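Local coordinates for vacuolar protein sorting 29 (Cryptosporidium parvum, PDB 2A22) that probably serves in vesicle protein sorting and transport, as a VPS29-family member built on a calcineurin-like phosphoesterase fold, at residues D26-P37 and I56-S67; L162-T170 and A180-A188. All blocks are in the same frame, centred on the assembly; numbering follows the deposited sequence.

How the contacts relate
From the N terminus, strand 26-31 and the loop after it meet 56-67, so contact 1 closes the first beta-alpha-beta unit over helix 48-52. Much later in the chain, 162-170 leaves the five-stranded sheet at the end of strand 161-165. A short loop brings it to 180-188, where contact 2 closes. The two contacts follow in series and neither nests in the other. The centres of contact 1 and contact 2 are about 9 Å apart, and the two touch. Strand 183-190 lies beside strand 26-31 in the six-stranded sheet. Thr168 and Thr170 of contact 2 probably hydrogen-bond to backbone oxygens of Asp33 and Leu34 in contact 1. Contact 2 thus ties the second sheet to the first.

Contact 1 (D26-P37 and I56-S67)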
loop_
_atom_site.group_PDB
_atom_site.type_symbol
_atom_site.label_atom_id
_atom_site.label_comp_id
_atom_site.label_asym_id
_atom_site.label_seq_id
_atom_site.Cartn_x
_atom_site.Cartn_y
_atom_site.Cartn_z
ATOM N N ASP A 26 -7.350 -1.857 14.645
ATOM C CA ASP A 26 -6.480 -2.482 13.680
ATOM C C ASP A 26 -5.503 -1.430 13.241
ATOM O O ASP A 26 -5.878 -0.261 13.112
ATOM C CB ASP A 26 -7.303 -2.962 12.483
ATOM C CG ASP A 26 -8.335 -4.040 12.867
ATOM O OD1 ASP A 26 -7.930 -5.173 13.156
ATOM O OD2 ASP A 26 -9.549 -3.754 12.880
ATOM N N LEU A 27 -4.268 -1.845 12.959
ATOM C CA LEU A 27 -3.283 -0.934 12.396
ATOM C C LEU A 27 -2.784 -1.533 11.086
ATOM O O LEU A 27 -2.215 -2.626 11.055
ATOM C CB LEU A 27 -2.134 -0.640 13.402
ATOM C CG LEU A 27 -1.088 0.390 12.961
ATOM C CD1 LEU A 27 -1.686 1.801 12.819
ATOM C CD2 LEU A 27 0.106 0.405 13.959
ATOM N N VAL A 28 -3.043 -0.820 10.003
ATOM C CA VAL A 28 -2.822 -1.346 8.666
ATOM C C VAL A 28 -1.681 -0.617 7.975
ATOM O O VAL A 28 -1.742 0.615 7.812
ATOM C CB VAL A 28 -4.092 -1.211 7.765
ATOM C CG1 VAL A 28 -3.902 -2.059 6.511
ATOM C CG2 VAL A 28 -5.342 -1.647 8.518
ATOM N N LEU A 29 -0.659 -1.383 7.572
ATOM C CA LEU A 29 0.454 -0.843 6.811
ATOM C C LEU A 29 0.108 -0.866 5.315
ATOM O O LEU A 29 -0.244 -1.905 4.770
ATOM C CB LEU A 29 1.756 -1.617 7.114
ATOM C CG LEU A 29 2.940 -1.362 6.154
ATOM C CD1 LEU A 29 3.432 0.100 6.261
ATOM C CD2 LEU A 29 4.102 -2.355 6.422
ATOM N N LEU A 30 0.181 0.296 4.678
ATOM C CA LEU A 30 -0.045 0.437 3.225
ATOM C C LEU A 30 1.287 0.793 2.594
ATOM O O LEU A 30 1.916 1.801 2.968
ATOM C CB LEU A 30 -1.091 1.521 2.937
ATOM C CG LEU A 30 -2.354 1.494 3.829
ATOM C CD1 LEU A 30 -3.307 2.642 3.495
ATOM C CD2 LEU A 30 -3.066 0.155 3.643
ATOM N N ILE A 31 1.736 -0.049 1.660
ATOM C CA ILE A 31 3.122 0.001 1.194
ATOM C C ILE A 31 3.202 -0.639 -0.202
ATOM O O ILE A 31 2.382 -1.505 -0.543
ATOM C CB ILE A 31 4.060 -0.659 2.271
ATOM C CG1 ILE A 31 5.508 -0.235 2.082
ATOM C CG2 ILE A 31 3.809 -2.217 2.409
ATOM C CD1 ILE A 31 6.447 -0.692 3.199
ATOM N N GLY A 32 4.111 -0.166 -1.047
ATOM C CA GLY A 32 4.362 -0.850 -2.308
ATOM C C GLY A 32 5.400 -0.152 -3.189
ATOM O O GLY A 32 6.082 0.788 -2.755
ATOM N N ASP A 33 5.546 -0.655 -4.418
ATOM C CA ASP A 33 6.412 -0.032 -5.430
ATOM C C ASP A 33 7.818 0.123 -4.884
ATOM O O ASP A 33 8.425 1.209 -5.008
ATOM C CB ASP A 33 5.811 1.309 -5.863
ATOM C CG ASP A 33 4.563 1.117 -6.721
ATOM O OD1 ASP A 33 4.658 0.371 -7.722
ATOM O OD2 ASP A 33 3.499 1.677 -6.394
ATOM N N LEU A 34 8.285 -0.955 -4.239
ATOM C CA LEU A 34 9.649 -1.095 -3.735
ATOM C C LEU A 34 10.623 -1.174 -4.887
ATOM O O LEU A 34 11.656 -0.507 -4.869
ATOM C CB LEU A 34 9.801 -2.347 -2.848
ATOM C CG LEU A 34 9.262 -2.311 -1.408
ATOM C CD1 LEU A 34 7.719 -2.218 -1.329
ATOM C CD2 LEU A 34 9.747 -3.572 -0.674
ATOM N N LYS A 35 10.293 -1.989 -5.883
ATOM C CA LYS A 35 11.136 -2.125 -7.076
ATOM C C LYS A 35 12.586 -2.511 -6.735
ATOM O O LYS A 35 13.535 -2.029 -7.351
ATOM C CB LYS A 35 11.068 -0.856 -7.938
ATOM C CG LYS A 35 9.766 -0.797 -8.682
ATOM C CD LYS A 35 9.519 0.521 -9.353
ATOM C CE LYS A 35 8.021 0.599 -9.670
ATOM N NZ LYS A 35 7.677 1.568 -10.722
ATOM N N ILE A 36 12.725 -3.365 -5.730
ATOM C CA ILE A 36 14.006 -3.974 -5.357
ATOM C C ILE A 36 14.135 -5.275 -6.136
ATOM O O ILE A 36 13.166 -6.038 -6.198
ATOM C CB ILE A 36 14.065 -4.270 -3.815
ATOM C CG1 ILE A 36 13.874 -2.974 -3.013
ATOM C CG2 ILE A 36 15.370 -4.885 -3.443
ATOM C CD1 ILE A 36 13.803 -3.184 -1.511
ATOM N N PRO A 37 15.322 -5.534 -6.744
ATOM C CA PRO A 37 16.584 -4.744 -6.738
ATOM C C PRO A 37 16.750 -3.738 -7.903
ATOM O O PRO A 37 17.718 -2.958 -7.909
ATOM C CB PRO A 37 17.646 -5.836 -6.839
ATOM C CG PRO A 37 16.981 -6.835 -7.829
ATOM C CD PRO A 37 15.475 -6.774 -7.542
ATOM N N ILE A 56 1.225 -3.402 14.153
ATOM C CA ILE A 56 0.731 -3.631 12.788
ATOM C C ILE A 56 0.144 -5.035 12.722
ATOM O O ILE A 56 0.865 -6.012 12.967
ATOM C CB ILE A 56 1.850 -3.474 11.743
ATOM C CG1 ILE A 56 2.338 -2.022 11.694
ATOM C CG2 ILE A 56 1.371 -3.966 10.359
ATOM C CD1 ILE A 56 3.683 -1.865 11.004
ATOM N N ASN A 57 -1.155 -5.132 12.409
ATOM C CA ASN A 57 -1.797 -6.438 12.301
ATOM C C ASN A 57 -2.370 -6.715 10.901
ATOM O O ASN A 57 -3.018 -7.739 10.691
ATOM C CB ASN A 57 -2.849 -6.666 13.422
ATOM C CG ASN A 57 -4.058 -5.774 13.264
ATOM O OD1 ASN A 57 -3.961 -4.673 12.728
ATOM N ND2 ASN A 57 -5.222 -6.259 13.681
ATOM N N TYR A 58 -2.117 -5.794 9.964
ATOM C CA TYR A 58 -2.455 -5.956 8.538
ATOM C C TYR A 58 -1.453 -5.212 7.667
ATOM O O TYR A 58 -1.012 -4.131 8.013
ATOM C CB TYR A 58 -3.836 -5.400 8.210
ATOM C CG TYR A 58 -5.003 -6.245 8.653
ATOM C CD1 TYR A 58 -5.530 -6.109 9.948
ATOM C CD2 TYR A 58 -5.602 -7.163 7.770
ATOM C CE1 TYR A 58 -6.630 -6.875 10.381
ATOM C CE2 TYR A 58 -6.698 -7.943 8.188
ATOM C CZ TYR A 58 -7.202 -7.785 9.497
ATOM O OH TYR A 58 -8.275 -8.539 9.924
ATOM N N VAL A 59 -1.100 -5.819 6.538
ATOM C CA VAL A 59 -0.261 -5.209 5.539
ATOM C C VAL A 59 -1.028 -5.345 4.252
ATOM O O VAL A 59 -1.422 -6.439 3.910
ATOM C CB VAL A 59 1.104 -5.941 5.373
ATOM C CG1 VAL A 59 1.942 -5.317 4.214
ATOM C CG2 VAL A 59 1.899 -5.922 6.658
ATOM N N LEU A 60 -1.271 -4.220 3.568
ATOM C CA LEU A 60 -1.836 -4.226 2.217
ATOM C C LEU A 60 -0.820 -3.660 1.240
ATOM O O LEU A 60 -0.516 -2.467 1.228
ATOM C CB LEU A 60 -3.158 -3.466 2.150
ATOM C CG LEU A 60 -4.190 -3.832 3.228
ATOM C CD1 LEU A 60 -5.397 -2.884 3.123
ATOM C CD2 LEU A 60 -4.596 -5.286 3.125
ATOM N N CYS A 61 -0.267 -4.539 0.434
ATOM C CA CYS A 61 0.857 -4.170 -0.415
ATOM C C CYS A 61 0.413 -4.024 -1.851
ATOM O O CYS A 61 -0.176 -4.947 -2.413
ATOM C CB CYS A 61 1.967 -5.212 -0.303
ATOM S SG CYS A 61 3.341 -4.870 -1.431
ATOM N N THR A 62 0.715 -2.863 -2.444
ATOM C CA THR A 62 0.212 -2.497 -3.775
ATOM C C THR A 62 0.964 -3.167 -4.951
ATOM O O THR A 62 0.610 -2.952 -6.113
ATOM C CB THR A 62 0.216 -0.982 -3.952
ATOM O OG1 THR A 62 1.532 -0.465 -3.627
ATOM C CG2 THR A 62 -0.881 -0.353 -3.024
ATOM N N GLY A 63 1.968 -3.976 -4.638
ATOM C CA GLY A 63 2.718 -4.682 -5.658
ATOM C C GLY A 63 4.039 -4.020 -6.009
ATOM O O GLY A 63 4.492 -3.086 -5.323
ATOM N N ASN A 64 4.659 -4.508 -7.080
ATOM C CA ASN A 64 6.044 -4.139 -7.398
ATOM C C ASN A 64 7.009 -4.219 -6.211
ATOM O O ASN A 64 7.849 -3.327 -5.997
ATOM C CB ASN A 64 6.110 -2.796 -8.128
ATOM C CG ASN A 64 5.742 -2.931 -9.581
ATOM O OD1 ASN A 64 5.610 -4.048 -10.087
ATOM N ND2 ASN A 64 5.561 -1.808 -10.264
ATOM N N VAL A 65 6.838 -5.277 -5.420
ATOM C CA VAL A 65 7.836 -5.690 -4.429
ATOM C C VAL A 65 9.114 -6.143 -5.157
ATOM O O VAL A 65 10.213 -5.770 -4.753
ATOM C CB VAL A 65 7.298 -6.836 -3.556
ATOM C CG1 VAL A 65 8.362 -7.312 -2.582
ATOM C CG2 VAL A 65 6.023 -6.387 -2.815
ATOM N N CYS A 66 8.929 -6.949 -6.222
ATOM C CA CYS A 66 9.976 -7.375 -7.181
ATOM C C CYS A 66 11.045 -8.330 -6.652
ATOM O O CYS A 66 11.654 -9.068 -7.424
ATOM C CB CYS A 66 10.645 -6.160 -7.848
ATOM S SG CYS A 66 9.513 -5.081 -8.758
ATOM N N SER A 67 11.273 -8.306 -5.345
ATOM C CA SER A 67 12.301 -9.122 -4.704
ATOM C C SER A 67 11.665 -10.146 -3.772
ATOM O O SER A 67 10.927 -9.780 -2.823
ATOM C CB SER A 67 13.246 -8.225 -3.888
ATOM O OG SER A 67 13.975 -8.986 -2.948
HETATM O O HOH W 1 2.458 1.844 -4.023
#
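Val28, Leu30, Tyr58 and Leu60 share one face of a parallel strand pair. CG1 of Val28 sits 3.7 Å from CG of Leu60 and also packs on CB of Tyr58. Leu30 and Leu60 lie side by side and point the same way. On the other face, Leu29 runs alongside Val59, and CG2 of Ile31 meets CG1 of Val59. Backbone bonds join the strands, such as Leu60 N to Leu29 O at 2.8 Å. At the outer end, Asn57 has its CG between backbone N and carbonyl carbon (chi1 69°), which brings the amide to Asp26 and Leu27. Its ND2 gives a bond of 3.0 Å to Asp26 OD1, at the anti lone pair, with amide and carboxylate nearly coplanar. Its OD1 accepts from Leu27 N at 2.9 Å. At the loop end, Asp33 N bonds to Gly63 O at 2.8 Å. A water bridges Asp33 OD2 and Thr62 OG1, while OD2 also accepts from His149 N. Asn64 ND2 bonds to Asp87 OD1 and more weakly to Asp33 OD1. This is a beta-alpha-beta unit whose loops probably border the place where calcineurin-like phosphoesterases bind metals; no metal is modelled here.

Contact 2 (L162-T170 and A180-A188); sequences LFLNPGTAT and APPSFMLMA
Ser183 hydrogen-bonds to the loop after strand 161-165 through both its backbone and its side chain. OG donates to Pro166 O at 2.7 Å, tilted 24° from the carbonyl plane. Its chi1 of 61° sets OG between the backbone N and the carbonyl carbon, near Gly167 CA. Ser183 N bonds to Thr168 O at 2.9 Å. The carbonyl O of Ser183 receives a CA-H contact from Ala169 CA at 3.1 Å. One water donates to both Ser183 OG and Pro181 O and accepts from Thr168 N. A second lies within hydrogen-bonding distance of Gly167 O and Ser183 O and bridges them. The waters therefore link the two backbones.

Beside this polar end, Met185 extends towards the other segment. Its CE lies 3.3 Å from Asn165 O, and its SD packs on CB of Leu164. Farther along, the end of Met187 comes toward Leu162, but its methyl is placed doubtfully. At the opposite end of the contact, CB of Pro182 rests 3.5 Å from Ala169 O.

Asn165 shapes the turn. Its OD1 accepts from Gly167 N at 2.8 Å, forming an Asx turn. The loop beyond it lies against 26-37.

The contact belongs to the core of an alpha-beta-beta-alpha sandwich, where the loop after strand 161-165 crosses to the other sheet. Strands 161-165 and 183-190 belong to different sheets, and the side chains of Leu164, Met185 and Met187 pack in the layer between them. Leu164 also touches Leu30 of strand 26-31, Leu196 of strand 193-202 and Ile144 of strand 144-147.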
loop_
_atom_site.group_PDB
_atom_site.type_symbol
_atom_site.label_atom_id
_atom_site.label_comp_id
_atom_site.label_asym_id
_atom_site.label_seq_id
_atom_site.Cartn_x
_atom_site.Cartn_y
_atom_site.Cartn_z
ATOM N N LEU A 162 -12.697 6.556 0.364
ATOM C CA LEU A 162 -11.345 7.035 0.587
ATOM C C LEU A 162 -10.368 6.374 -0.392
ATOM O O LEU A 162 -10.387 5.147 -0.551
ATOM C CB LEU A 162 -10.957 6.798 2.042
ATOM C CG LEU A 162 -9.645 7.348 2.610
ATOM C CD1 LEU A 162 -9.583 8.891 2.557
ATOM C CD2 LEU A 162 -9.446 6.852 4.039
ATOM N N PHE A 163 -9.557 7.196 -1.071
ATOM C CA PHE A 163 -8.594 6.743 -2.102
ATOM C C PHE A 163 -7.164 7.038 -1.679
ATOM O O PHE A 163 -6.795 8.206 -1.485
ATOM C CB PHE A 163 -8.891 7.412 -3.446
ATOM C CG PHE A 163 -10.272 7.127 -3.955
ATOM C CD1 PHE A 163 -10.506 6.045 -4.809
ATOM C CD2 PHE A 163 -11.352 7.893 -3.531
ATOM C CE1 PHE A 163 -11.808 5.744 -5.257
ATOM C CE2 PHE A 163 -12.652 7.602 -3.972
ATOM C CZ PHE A 163 -12.874 6.521 -4.835
ATOM N N LEU A 164 -6.377 5.980 -1.487
ATOM C CA LEU A 164 -5.019 6.105 -0.942
ATOM C C LEU A 164 -4.006 5.520 -1.924
ATOM O O LEU A 164 -4.282 4.500 -2.580
ATOM C CB LEU A 164 -4.932 5.374 0.402
ATOM C CG LEU A 164 -6.064 5.713 1.416
ATOM C CD1 LEU A 164 -6.026 4.836 2.621
ATOM C CD2 LEU A 164 -5.949 7.166 1.860
ATOM N N ASN A 165 -2.850 6.166 -2.026
ATOM C CA ASN A 165 -1.712 5.626 -2.776
ATOM C C ASN A 165 -0.525 5.885 -1.885
ATOM O O ASN A 165 -0.220 7.037 -1.625
ATOM C CB ASN A 165 -1.547 6.332 -4.141
ATOM C CG ASN A 165 -0.391 5.782 -4.987
ATOM O OD1 ASN A 165 0.628 5.306 -4.466
ATOM N ND2 ASN A 165 -0.539 5.883 -6.324
ATOM N N PRO A 166 0.092 4.814 -1.360
ATOM C CA PRO A 166 1.158 4.946 -0.390
ATOM C C PRO A 166 2.482 5.386 -1.009
ATOM O O PRO A 166 3.437 5.636 -0.273
ATOM C CB PRO A 166 1.260 3.532 0.192
ATOM C CG PRO A 166 0.899 2.655 -0.913
ATOM C CD PRO A 166 -0.216 3.393 -1.625
ATOM N N GLY A 167 2.513 5.540 -2.344
ATOM C CA GLY A 167 3.720 5.932 -3.056
ATOM C C GLY A 167 4.722 4.799 -3.133
ATOM O O GLY A 167 4.375 3.615 -2.887
ATOM N N THR A 168 5.959 5.148 -3.486
ATOM C CA THR A 168 7.055 4.145 -3.527
ATOM C C THR A 168 7.725 4.080 -2.164
ATOM O O THR A 168 8.196 5.095 -1.658
ATOM C CB THR A 168 8.123 4.468 -4.628
ATOM O OG1 THR A 168 9.285 3.683 -4.395
ATOM C CG2 THR A 168 8.517 5.978 -4.654
ATOM N N ALA A 169 7.759 2.901 -1.555
ATOM C CA ALA A 169 8.385 2.735 -0.244
ATOM C C ALA A 169 9.899 3.005 -0.254
ATOM O O ALA A 169 10.487 3.266 0.786
ATOM C CB ALA A 169 8.156 1.306 0.255
ATOM N N THR A 170 10.536 2.808 -1.406
ATOM C CA THR A 170 12.010 2.876 -1.516
ATOM C C THR A 170 12.519 4.195 -2.130
ATOM O O THR A 170 13.709 4.509 -2.042
ATOM C CB THR A 170 12.569 1.702 -2.370
ATOM O OG1 THR A 170 11.933 1.677 -3.668
ATOM C CG2 THR A 170 12.370 0.372 -1.646
ATOM N N ALA A 180 9.891 11.153 -6.554
ATOM C CA ALA A 180 8.999 10.879 -5.429
ATOM C C ALA A 180 9.875 10.405 -4.271
ATOM O O ALA A 180 10.839 9.651 -4.464
ATOM C CB ALA A 180 7.997 9.823 -5.787
ATOM N N PRO A 181 9.576 10.884 -3.057
ATOM C CA PRO A 181 10.391 10.445 -1.918
ATOM C C PRO A 181 9.976 9.038 -1.511
ATOM O O PRO A 181 8.897 8.601 -1.925
ATOM C CB PRO A 181 10.039 11.466 -0.831
ATOM C CG PRO A 181 8.643 11.857 -1.129
ATOM C CD PRO A 181 8.529 11.849 -2.661
ATOM N N PRO A 182 10.828 8.318 -0.734
ATOM C CA PRO A 182 10.324 7.078 -0.089
ATOM C C PRO A 182 9.141 7.420 0.823
ATOM O O PRO A 182 9.164 8.453 1.520
ATOM C CB PRO A 182 11.527 6.570 0.736
ATOM C CG PRO A 182 12.793 7.283 0.064
ATOM C CD PRO A 182 12.244 8.613 -0.403
ATOM N N SER A 183 8.094 6.610 0.781
ATOM C CA SER A 183 6.895 6.859 1.608
ATOM C C SER A 183 6.121 5.573 1.857
ATOM O O SER A 183 6.335 4.570 1.164
ATOM C CB SER A 183 5.963 7.891 0.952
ATOM O OG SER A 183 5.496 7.417 -0.320
ATOM N N PHE A 184 5.235 5.621 2.858
ATOM C CA PHE A 184 4.270 4.573 3.154
ATOM C C PHE A 184 3.198 5.206 4.058
ATOM O O PHE A 184 3.321 6.378 4.462
ATOM C CB PHE A 184 4.939 3.345 3.813
ATOM C CG PHE A 184 5.488 3.619 5.206
ATOM C CD1 PHE A 184 4.678 3.466 6.345
ATOM C CD2 PHE A 184 6.810 4.023 5.374
ATOM C CE1 PHE A 184 5.183 3.709 7.630
ATOM C CE2 PHE A 184 7.324 4.288 6.638
ATOM C CZ PHE A 184 6.508 4.116 7.780
ATOM N N MET A 185 2.169 4.425 4.378
ATOM C CA MET A 185 1.107 4.865 5.276
ATOM C C MET A 185 0.844 3.841 6.369
ATOM O O MET A 185 0.964 2.627 6.162
ATOM C CB MET A 185 -0.184 5.099 4.505
ATOM C CG MET A 185 -0.077 6.211 3.488
ATOM S SD MET A 185 -1.536 6.219 2.481
ATOM C CE MET A 185 -1.191 7.669 1.495
ATOM N N LEU A 186 0.486 4.339 7.539
ATOM C CA LEU A 186 -0.023 3.471 8.586
ATOM C C LEU A 186 -1.403 3.996 8.925
ATOM O O LEU A 186 -1.559 5.177 9.209
ATOM C CB LEU A 186 0.925 3.432 9.783
ATOM C CG LEU A 186 2.185 2.560 9.627
ATOM C CD1 LEU A 186 3.251 2.922 10.660
ATOM C CD2 LEU A 186 1.818 1.090 9.782
ATOM N N MET A 187 -2.412 3.129 8.818
ATOM C CA MET A 187 -3.818 3.528 8.940
ATOM C C MET A 187 -4.422 2.846 10.168
ATOM O O MET A 187 -4.533 1.598 10.209
ATOM C CB MET A 187 -4.594 3.115 7.661
ATOM C CG MET A 187 -6.099 3.494 7.655
ATOM S SD MET A 187 -6.912 3.139 6.091
ATOM C CE MET A 187 -7.017 4.763 5.438
ATOM N N ALA A 188 -4.802 3.637 11.172
ATOM C CA ALA A 188 -5.438 3.072 12.367
ATOM C C ALA A 188 -6.942 3.077 12.143
ATOM O O ALA A 188 -7.538 4.127 11.862
ATOM C CB ALA A 188 -5.105 3.870 13.617
HETATM O O HOH W 2 4.780 2.576 -0.273
HETATM O O HOH W 3 6.464 8.113 -2.734
#